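Local coordinates for protein antitoxin RnlB (Escherichia coli, PDB 6Y2P) that serves as the labile antitoxin of a type II toxin-antitoxin system, inhibiting the endonuclease activity of its cognate toxin RnlA, at residues Phe50-Leu53 with Cys54-Pro58. Residues are numbered along the deposited sequence; the frame is centred on the assembly and turned at random.
Sequences FDLL and CANGP
L52 and N56 run alongside one another in the same direction, with the L52 CD1 methyl in van der Waals contact with N56 ND2 at 3.5 Å. The polar needs of that amide nitrogen are met by N61 O and by the backbone of another protein's chain. One helical turn explains the pairing: N56 N donates to L52 O over 2.7 Å, almost in line with the carbonyl bond (162°). A second donor, A55 N, reaches L52 O at 2.8 Å from well above the carbonyl plane, so two N-H groups grip this oxygen. L53 reaches the G57-P58 link: with CG anti to the backbone N (chi1 171°) and chi2 near 70°, L53 CD1 lies 3.4 Å from G57 C and 4.1 Å from P58 CB, while G57 N closes the turn on L53 O at 2.7 Å. At the strand end, just before L52 at the N-cap position, the N-H of L53 reaches D51 OD1 (N to OD1 2.9 Å) from above the carboxylate plane. This is an Asx turn leading from strand 46-51 into the short helix 53-56, and R62 forms a salt bridge to the same oxygen. Backbone bonds and the D51 carboxylate thus fix a buried strand-to-helix turn, whereas N56 turns its amide to a partner protein.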
loop_
_atom_site.group_PDB
_atom_site.type_symbol
_atom_site.label_atom_id
_atom_site.label_comp_id
_atom_site.label_asym_id
_atom_site.label_seq_id
_atom_site.Cartn_x
_atom_site.Cartn_y
_atom_site.Cartn_z
ATOM N N PHE C 50 -30.081 2.421 -13.376
ATOM C CA PHE C 50 -29.867 2.212 -11.947
ATOM C C PHE C 50 -28.919 3.295 -11.434
ATOM O O PHE C 50 -27.817 3.474 -11.988
ATOM C CB PHE C 50 -29.217 0.847 -11.661
ATOM C CG PHE C 50 -30.161 -0.307 -11.658
ATOM C CD1 PHE C 50 -30.450 -0.981 -12.833
ATOM C CD2 PHE C 50 -30.722 -0.754 -10.475
ATOM C CE1 PHE C 50 -31.306 -2.061 -12.836
ATOM C CE2 PHE C 50 -31.595 -1.832 -10.456
ATOM C CZ PHE C 50 -31.894 -2.486 -11.638
ATOM N N ASP C 51 -29.326 3.984 -10.369
ATOM C CA ASP C 51 -28.442 4.870 -9.609
ATOM C C ASP C 51 -27.958 4.148 -8.345
ATOM O O ASP C 51 -28.746 3.876 -7.437
ATOM C CB ASP C 51 -29.166 6.165 -9.244
ATOM C CG ASP C 51 -28.343 7.063 -8.338
ATOM O OD1 ASP C 51 -27.169 6.727 -8.039
ATOM O OD2 ASP C 51 -28.850 8.126 -7.953
ATOM N N LEU C 52 -26.665 3.845 -8.260
ATOM C CA LEU C 52 -26.193 3.051 -7.134
ATOM C C LEU C 52 -25.458 3.869 -6.074
ATOM O O LEU C 52 -24.712 3.285 -5.255
ATOM C CB LEU C 52 -25.309 1.918 -7.644
ATOM C CG LEU C 52 -25.837 1.103 -8.839
ATOM C CD1 LEU C 52 -24.778 0.114 -9.365
ATOM C CD2 LEU C 52 -27.082 0.326 -8.448
ATOM N N LEU C 53 -25.725 5.185 -6.012
ATOM C CA LEU C 53 -24.933 6.095 -5.176
ATOM C C LEU C 53 -24.797 5.591 -3.738
ATOM O O LEU C 53 -23.690 5.557 -3.185
ATOM C CB LEU C 53 -25.551 7.489 -5.173
ATOM C CG LEU C 53 -24.891 8.414 -4.141
ATOM C CD1 LEU C 53 -23.508 8.722 -4.635
ATOM C CD2 LEU C 53 -25.666 9.696 -3.819
ATOM N N CYS C 54 -25.901 5.149 -3.127
ATOM C CA CYS C 54 -25.799 4.777 -1.722
ATOM C C CYS C 54 -25.103 3.435 -1.510
ATOM O O CYS C 54 -24.576 3.188 -0.418
ATOM C CB CYS C 54 -27.199 4.674 -1.101
ATOM S SG CYS C 54 -28.107 6.268 -0.949
ATOM N N ALA C 55 -24.887 2.659 -2.562
ATOM C CA ALA C 55 -24.090 1.469 -2.367
ATOM C C ALA C 55 -22.670 1.650 -2.865
ATOM O O ALA C 55 -21.731 1.053 -2.318
ATOM C CB ALA C 55 -24.737 0.289 -3.091
ATOM N N ASN C 56 -22.503 2.523 -3.857
ATOM C CA ASN C 56 -21.254 2.654 -4.563
ATOM C C ASN C 56 -20.517 3.957 -4.303
ATOM O O ASN C 56 -19.331 4.040 -4.612
ATOM C CB ASN C 56 -21.543 2.484 -6.056
ATOM C CG ASN C 56 -21.512 1.003 -6.478
ATOM O OD1 ASN C 56 -21.225 0.107 -5.653
ATOM N ND2 ASN C 56 -21.767 0.743 -7.756
ATOM N N GLY C 57 -21.122 4.916 -3.623
ATOM C CA GLY C 57 -20.517 6.223 -3.513
ATOM C C GLY C 57 -20.590 6.995 -4.823
ATOM O O GLY C 57 -21.070 6.488 -5.848
ATOM N N PRO C 58 -20.078 8.231 -4.831
ATOM C CA PRO C 58 -20.099 9.051 -6.055
ATOM C C PRO C 58 -18.963 8.681 -7.013
ATOM O O PRO C 58 -18.059 9.478 -7.282
ATOM C CB PRO C 58 -19.948 10.464 -5.489
ATOM C CG PRO C 58 -18.977 10.251 -4.377
ATOM C CD PRO C 58 -19.207 8.839 -3.813
#